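Local structure of farnesyl diphosphate phosphatase YisP (Bacillus subtilis subsp. subtilis, 3WE9) at residues D117-E120 against L121-Y124; L157-Q160 against L161-L165; Y35-L38 against K39-Q42. The protein hydrolyses farnesyl diphosphate to farnesol and diphosphate, acting as a phosphatase needed for biofilm formation. One frame throughout, in Å; residues are numbered along the deposited sequence.

Contact 1: residues D117-E120 against L121-Y124; sequences DLDE and LLMY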
loop_
_atom_site.group_PDB
_atom_site.type_symbol
_atom_site.label_atom_id
_atom_site.label_comp_id
_atom_site.label_asym_id
_atom_site.label_seq_id
_atom_site.Cartn_x
_atom_site.Cartn_y
_atom_site.Cartn_z
ATOM N N ASP A 117 -5.409 -10.990 -17.697
ATOM C CA ASP A 117 -3.955 -11.138 -17.652
ATOM C C ASP A 117 -3.396 -10.728 -16.298
ATOM O O ASP A 117 -4.001 -9.938 -15.579
ATOM C CB ASP A 117 -3.291 -10.216 -18.686
ATOM C CG ASP A 117 -3.352 -10.751 -20.086
ATOM O OD1 ASP A 117 -2.842 -10.058 -20.991
ATOM O OD2 ASP A 117 -3.899 -11.855 -20.289
ATOM N N LEU A 118 -2.219 -11.245 -15.974
ATOM C CA LEU A 118 -1.560 -10.863 -14.740
ATOM C C LEU A 118 -1.217 -9.377 -14.929
ATOM O O LEU A 118 -1.310 -8.584 -13.995
ATOM C CB LEU A 118 -0.292 -11.702 -14.541
ATOM C CG LEU A 118 0.634 -11.362 -13.372
ATOM C CD1 LEU A 118 -0.171 -11.204 -12.089
ATOM C CD2 LEU A 118 1.688 -12.454 -13.229
ATOM N N ASP A 119 -0.855 -9.003 -16.158
ATOM C CA ASP A 119 -0.517 -7.614 -16.471
ATOM C C ASP A 119 -1.621 -6.652 -16.062
ATOM O O ASP A 119 -1.351 -5.531 -15.637
ATOM C CB ASP A 119 -0.239 -7.441 -17.970
ATOM C CG ASP A 119 1.189 -7.788 -18.349
ATOM O OD1 ASP A 119 2.001 -8.057 -17.442
ATOM O OD2 ASP A 119 1.500 -7.781 -19.562
ATOM N N GLU A 120 -2.869 -7.086 -16.193
ATOM C CA GLU A 120 -3.989 -6.239 -15.821
ATOM C C GLU A 120 -3.977 -5.963 -14.311
ATOM O O GLU A 120 -4.235 -4.838 -13.874
ATOM C CB GLU A 120 -5.306 -6.898 -16.238
ATOM C CG GLU A 120 -6.512 -5.982 -16.131
ATOM C CD GLU A 120 -7.752 -6.558 -16.793
ATOM O OE1 GLU A 120 -8.818 -5.907 -16.720
ATOM O OE2 GLU A 120 -7.664 -7.655 -17.390
ATOM N N LEU A 121 -3.683 -6.989 -13.515
ATOM C CA LEU A 121 -3.622 -6.815 -12.065
ATOM C C LEU A 121 -2.441 -5.905 -11.710
ATOM O O LEU A 121 -2.565 -5.017 -10.868
ATOM C CB LEU A 121 -3.444 -8.169 -11.367
ATOM C CG LEU A 121 -3.278 -8.121 -9.841
ATOM C CD1 LEU A 121 -4.528 -7.547 -9.188
ATOM C CD2 LEU A 121 -3.004 -9.523 -9.316
ATOM N N LEU A 122 -1.301 -6.137 -12.359
ATOM C CA LEU A 122 -0.092 -5.350 -12.116
ATOM C C LEU A 122 -0.284 -3.890 -12.493
ATOM O O LEU A 122 0.176 -2.989 -11.790
ATOM C CB LEU A 122 1.090 -5.921 -12.908
ATOM C CG LEU A 122 1.547 -7.333 -12.533
ATOM C CD1 LEU A 122 2.713 -7.761 -13.422
ATOM C CD2 LEU A 122 1.952 -7.349 -11.066
ATOM N N MET A 123 -0.959 -3.660 -13.613
ATOM C CA MET A 123 -1.217 -2.307 -14.083
ATOM C C MET A 123 -2.099 -1.602 -13.067
ATOM O O MET A 123 -1.939 -0.408 -12.799
ATOM C CB MET A 123 -1.904 -2.353 -15.454
ATOM C CG MET A 123 -2.358 -0.998 -15.988
ATOM S SD MET A 123 -1.063 0.258 -16.042
ATOM C CE MET A 123 0.144 -0.528 -17.039
ATOM N N TYR A 124 -3.028 -2.348 -12.486
ATOM C CA TYR A 124 -3.913 -1.770 -11.491
ATOM C C TYR A 124 -3.170 -1.412 -10.203
ATOM O O TYR A 124 -3.413 -0.361 -9.610
ATOM C CB TYR A 124 -5.048 -2.722 -11.158
ATOM C CG TYR A 124 -6.023 -2.094 -10.208
ATOM C CD1 TYR A 124 -6.698 -0.926 -10.560
ATOM C CD2 TYR A 124 -6.247 -2.634 -8.946
ATOM C CE1 TYR A 124 -7.572 -0.308 -9.680
ATOM C CE2 TYR A 124 -7.124 -2.021 -8.056
ATOM C CZ TYR A 124 -7.782 -0.862 -8.432
ATOM O OH TYR A 124 -8.663 -0.258 -7.568
#
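Leu118 overlaps Leu122 one turn further on, its CG lying 4.2 Å from Leu122 CD1 as the two side chains pass at a slant. This is the first turn of helix 118-140 in the all-helical squalene/phytoene synthase fold, with Asp117 at the N-cap position. On the same side, Leu118 CD1 comes within 4.3 Å of Leu121 CD2, so one leucine meets both the third and the fourth residue after it. Branched, apolar chains suit this side: Leu118 and Leu121 also pack on helix 199-221, and Leu121 and Leu122 on helix 145-165. The Asp119 carboxylate slants across Leu122, with OD1 4.1 Å from Leu122 CD1. Acidic residues befit the start of a helix, where carboxylates probably interact favourably with the helix dipole. Glu120, with CG trans to its backbone N (chi1 -169°) and an extended chain, turns away and brings OE2 back to a hydrogen bond with Asp116 N. The helical bonding continues with Met123 N to Asp119 O at 2.8 Å and Tyr124 N to Glu120 O at 3.1 Å. Leu118 O takes two N-H groups, a weak bond from Leu121 N and a nearly straight one (166°) from Leu122 N, each at 2.9 Å.

Contact 2: residues L157-Q160 against L161-L165; sequences LAIQ and LVRFL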
loop_
_atom_site.group_PDB
_atom_site.type_symbol
_atom_site.label_atom_id
_atom_site.label_comp_id
_atom_site.label_asym_id
_atom_site.label_seq_id
_atom_site.Cartn_x
_atom_site.Cartn_y
_atom_site.Cartn_z
ATOM N N LEU A 157 3.467 -0.344 -5.186
ATOM C CA LEU A 157 2.887 -1.363 -6.054
ATOM C C LEU A 157 2.813 -2.687 -5.282
ATOM O O LEU A 157 1.766 -3.324 -5.217
ATOM C CB LEU A 157 3.777 -1.514 -7.299
ATOM C CG LEU A 157 3.606 -2.491 -8.478
ATOM C CD1 LEU A 157 2.781 -3.703 -8.106
ATOM C CD2 LEU A 157 2.999 -1.755 -9.641
ATOM N N ALA A 158 3.937 -3.082 -4.690
ATOM C CA ALA A 158 4.006 -4.328 -3.925
ATOM C C ALA A 158 3.019 -4.336 -2.751
ATOM O O ALA A 158 2.354 -5.341 -2.485
ATOM C CB ALA A 158 5.427 -4.534 -3.407
ATOM N N ILE A 159 2.926 -3.213 -2.047
ATOM C CA ILE A 159 2.015 -3.115 -0.909
ATOM C C ILE A 159 0.564 -3.317 -1.349
ATOM O O ILE A 159 -0.234 -3.954 -0.650
ATOM C CB ILE A 159 2.186 -1.751 -0.204
ATOM C CG1 ILE A 159 3.535 -1.724 0.532
ATOM C CG2 ILE A 159 1.027 -1.494 0.746
ATOM C CD1 ILE A 159 3.927 -0.347 1.086
ATOM N N GLN A 160 0.217 -2.782 -2.514
ATOM C CA GLN A 160 -1.139 -2.952 -3.021
ATOM C C GLN A 160 -1.366 -4.433 -3.352
ATOM O O GLN A 160 -2.430 -4.995 -3.075
ATOM C CB GLN A 160 -1.351 -2.082 -4.264
ATOM C CG GLN A 160 -2.790 -2.039 -4.739
ATOM C CD GLN A 160 -3.722 -1.383 -3.731
ATOM O OE1 GLN A 160 -3.804 -1.801 -2.578
ATOM N NE2 GLN A 160 -4.433 -0.350 -4.167
ATOM N N LEU A 161 -0.361 -5.075 -3.937
ATOM C CA LEU A 161 -0.479 -6.493 -4.260
ATOM C C LEU A 161 -0.649 -7.299 -2.981
ATOM O O LEU A 161 -1.430 -8.250 -2.934
ATOM C CB LEU A 161 0.754 -6.994 -5.015
ATOM C CG LEU A 161 0.901 -6.538 -6.473
ATOM C CD1 LEU A 161 2.195 -7.112 -7.058
ATOM C CD2 LEU A 161 -0.305 -6.995 -7.284
ATOM N N VAL A 162 0.076 -6.922 -1.935
ATOM C CA VAL A 162 -0.048 -7.650 -0.674
ATOM C C VAL A 162 -1.454 -7.484 -0.102
ATOM O O VAL A 162 -2.066 -8.445 0.367
ATOM C CB VAL A 162 0.996 -7.174 0.350
ATOM C CG1 VAL A 162 0.735 -7.829 1.711
ATOM C CG2 VAL A 162 2.386 -7.554 -0.139
ATOM N N ARG A 163 -1.969 -6.262 -0.143
ATOM C CA ARG A 163 -3.311 -6.016 0.355
ATOM C C ARG A 163 -4.311 -6.860 -0.430
ATOM O O ARG A 163 -5.214 -7.465 0.148
ATOM C CB ARG A 163 -3.658 -4.531 0.226
ATOM C CG ARG A 163 -2.949 -3.654 1.243
ATOM C CD ARG A 163 -3.162 -2.186 0.940
ATOM N NE ARG A 163 -2.703 -1.335 2.033
ATOM C CZ ARG A 163 -3.364 -1.159 3.174
ATOM N NH1 ARG A 163 -4.522 -1.775 3.374
ATOM N NH2 ARG A 163 -2.868 -0.367 4.114
ATOM N N PHE A 164 -4.140 -6.903 -1.749
ATOM C CA PHE A 164 -5.031 -7.682 -2.600
ATOM C C PHE A 164 -5.018 -9.154 -2.202
ATOM O O PHE A 164 -6.065 -9.788 -2.128
ATOM C CB PHE A 164 -4.625 -7.568 -4.076
ATOM C CG PHE A 164 -4.872 -6.211 -4.682
ATOM C CD1 PHE A 164 -5.527 -5.209 -3.962
ATOM C CD2 PHE A 164 -4.466 -5.942 -5.990
ATOM C CE1 PHE A 164 -5.777 -3.962 -4.534
ATOM C CE2 PHE A 164 -4.711 -4.695 -6.577
ATOM C CZ PHE A 164 -5.368 -3.703 -5.847
ATOM N N LEU A 165 -3.821 -9.686 -1.958
ATOM C CA LEU A 165 -3.642 -11.088 -1.578
ATOM C C LEU A 165 -4.075 -11.438 -0.149
ATOM O O LEU A 165 -4.167 -12.617 0.202
ATOM C CB LEU A 165 -2.167 -11.476 -1.747
ATOM C CG LEU A 165 -1.615 -11.527 -3.182
ATOM C CD1 LEU A 165 -0.096 -11.680 -3.156
ATOM C CD2 LEU A 165 -2.249 -12.687 -3.929
#
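The side-chain amide of Gln160 lies beside the CE1-CZ rim of the Phe164 ring, above the ring plane and inclined to it by only 19°. Gln160 CG approaches CZ of Phe164 to 3.3 Å, while Gln160 CD sits 3.4 Å from Phe164 CE1, so the methylene sits above the rim and the amide just beyond it. The bend at chi2 (65°) turns the amide along this rim instead of letting the glutamine run straight out. Its NE2 is satisfied by a hydrogen bond to Thr128 OG1 on helix 118-140. Gln160 O, which accepts the bond from Phe164 N at 2.9 Å, also stands over one ring face, displaced toward the rim. Replacing Phe164 with an alanine would probably open a gap beside Gln160 CG and CD and leave the amide held mainly by its bond to Thr128. Arg163 is turned quite differently: its guanidinium stands almost perpendicular to the Gln160 amide, and its CD lies 3.6 Å from Gln160 OE1. Beside it, Ile159 points the same way, with CG2 3.9 Å from Arg163 NE. On the side facing helices 118-140 and 199-221, Leu157 and Leu161 run side by side and meet CD1 to CD1 at 3.6 Å. Small Ala158 fits against Tyr215 and Leu216 of helix 199-221, and branched Ile159 and Val162 against helix 228-250. Lying near the middle of the chain and packed by these three helices, helix 145-165 is a core helix of the all-alpha squalene/phytoene synthase fold.

Contact 3: residues Y35-L38 against K39-Q42; sequences YLPL and KQRQ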
loop_
_atom_site.group_PDB
_atom_site.type_symbol
_atom_site.label_atom_id
_atom_site.label_comp_id
_atom_site.label_asym_id
_atom_site.label_seq_id
_atom_site.Cartn_x
_atom_site.Cartn_y
_atom_site.Cartn_z
ATOM N N TYR A 35 8.112 6.588 12.129
ATOM C CA TYR A 35 9.553 6.804 12.221
ATOM C C TYR A 35 10.044 8.061 11.509
ATOM O O TYR A 35 11.194 8.465 11.679
ATOM C CB TYR A 35 10.297 5.580 11.688
ATOM C CG TYR A 35 10.008 4.335 12.489
ATOM C CD1 TYR A 35 10.442 4.216 13.807
ATOM C CD2 TYR A 35 9.274 3.284 11.939
ATOM C CE1 TYR A 35 10.154 3.080 14.560
ATOM C CE2 TYR A 35 8.978 2.144 12.682
ATOM C CZ TYR A 35 9.422 2.049 13.991
ATOM O OH TYR A 35 9.142 0.922 14.728
ATOM N N LEU A 36 9.180 8.675 10.711
ATOM C CA LEU A 36 9.550 9.897 10.003
ATOM C C LEU A 36 9.484 11.105 10.937
ATOM O O LEU A 36 8.749 11.095 11.928
ATOM C CB LEU A 36 8.591 10.145 8.834
ATOM C CG LEU A 36 8.617 9.217 7.615
ATOM C CD1 LEU A 36 7.387 9.483 6.756
ATOM C CD2 LEU A 36 9.891 9.442 6.819
ATOM N N PRO A 37 10.269 12.157 10.643
ATOM C CA PRO A 37 10.235 13.355 11.484
ATOM C C PRO A 37 8.805 13.879 11.372
ATOM O O PRO A 37 8.127 13.614 10.377
ATOM C CB PRO A 37 11.248 14.279 10.809
ATOM C CG PRO A 37 12.263 13.309 10.276
ATOM C CD PRO A 37 11.386 12.219 9.684
ATOM N N LEU A 38 8.352 14.613 12.383
ATOM C CA LEU A 38 6.988 15.132 12.413
ATOM C C LEU A 38 6.467 15.754 11.117
ATOM O O LEU A 38 5.401 15.373 10.622
ATOM C CB LEU A 38 6.842 16.142 13.559
ATOM C CG LEU A 38 5.422 16.670 13.788
ATOM C CD1 LEU A 38 4.470 15.497 14.006
ATOM C CD2 LEU A 38 5.407 17.610 14.990
ATOM N N LYS A 39 7.206 16.708 10.564
ATOM C CA LYS A 39 6.767 17.368 9.338
ATOM C C LYS A 39 6.486 16.364 8.217
ATOM O O LYS A 39 5.430 16.410 7.583
ATOM C CB LYS A 39 7.808 18.390 8.871
ATOM C CG LYS A 39 7.329 19.236 7.700
ATOM C CD LYS A 39 8.416 20.171 7.190
ATOM C CE LYS A 39 8.748 21.251 8.196
ATOM N NZ LYS A 39 9.888 22.090 7.716
ATOM N N GLN A 40 7.430 15.461 7.971
ATOM C CA GLN A 40 7.247 14.449 6.935
ATOM C C GLN A 40 6.121 13.468 7.306
ATOM O O GLN A 40 5.306 13.095 6.465
ATOM C CB GLN A 40 8.557 13.681 6.712
ATOM C CG GLN A 40 9.611 14.436 5.900
ATOM C CD GLN A 40 10.465 15.387 6.727
ATOM O OE1 GLN A 40 10.182 15.655 7.893
ATOM N NE2 GLN A 40 11.523 15.902 6.113
ATOM N N ARG A 41 6.089 13.062 8.571
ATOM C CA ARG A 41 5.082 12.120 9.074
ATOM C C ARG A 41 3.667 12.618 8.797
ATOM O O ARG A 41 2.840 11.912 8.205
ATOM C CB ARG A 41 5.268 11.931 10.585
ATOM C CG ARG A 41 4.367 10.881 11.234
ATOM C CD ARG A 41 4.507 10.943 12.752
ATOM N NE ARG A 41 5.912 11.011 13.150
ATOM C CZ ARG A 41 6.359 11.656 14.224
ATOM N NH1 ARG A 41 5.512 12.293 15.024
ATOM N NH2 ARG A 41 7.656 11.681 14.491
ATOM N N GLN A 42 3.387 13.841 9.232
ATOM C CA GLN A 42 2.067 14.420 9.034
ATOM C C GLN A 42 1.732 14.558 7.559
ATOM O O GLN A 42 0.593 14.324 7.147
ATOM C CB GLN A 42 1.977 15.767 9.759
ATOM C CG GLN A 42 2.044 15.595 11.272
ATOM C CD GLN A 42 1.710 16.857 12.040
ATOM O OE1 GLN A 42 1.350 16.802 13.217
ATOM N NE2 GLN A 42 1.835 18.000 11.383
#
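Leu36 O is gripped twice by the guanidinium of Arg41, by NH2 at 2.8 Å in a short but bent bond (139°), and weakly by NE at 3.1 Å. The carbonyl meets this fork near the guanidinium edge, although it is tilted 21° out of the plane for the NH2 bond. Arg41 gets there by starting with CG trans to its backbone N (chi1 -175°) and then bending at chi3, which turns its head back over the beginning of helix 38-54. One face of the guanidinium is laid over Leu38, whose CA is 3.9 Å above the plane, over its centre. A long, flexible side chain with a planar, multi-donor end suits this place, since it can bind a loop carbonyl and cover the first helical turn together. Proline suits the N-cap position, held by Pro37, because the helical bonding makes no use of its N, so the missing N-H costs nothing, and its ring fixes phi. The Pro37 carbonyl begins the helical bonding, its O accepting Arg41 N at 2.8 Å, and Gln42 N then bonds Leu38 O almost straight. Gln40 curls back at chi2 to bring OE1 within 3.4 Å of Pro37 CB. Leu38 CD1 lies 3.5 Å from both Arg41 NH1 and Gln42 OE1, packing against polar chains through its apolar tip. The turn joins helix 27-33 to helix 38-54: Leu36 faces helix 228-250, Lys39 and Gln40 touch helix 84-94, and Gln42 packs on helix 6-25.

Overall arrangement
Contact 2 is the most central, about 6 Å from the chain's centre to its own, with four of its eight touching residues buried. Contacts 1 and 3, with two buried residues each, lie nearer the surface, about 16 and 18 Å out on opposite sides of that centre. Contacts 1 and 2 belong to successive helices that pack together: Tyr124 CE2 reaches Phe164 CZ at 3.3 Å, and Leu121 and Leu122 meet Phe164 and Leu161. Contact 3 touches neither. Chemistry follows place: leucine pairing at an acidic helix start in 117-124, apolar packing with an amide set beside an aromatic rim in 157-165, and an arginine clamping a loop carbonyl in 35-42.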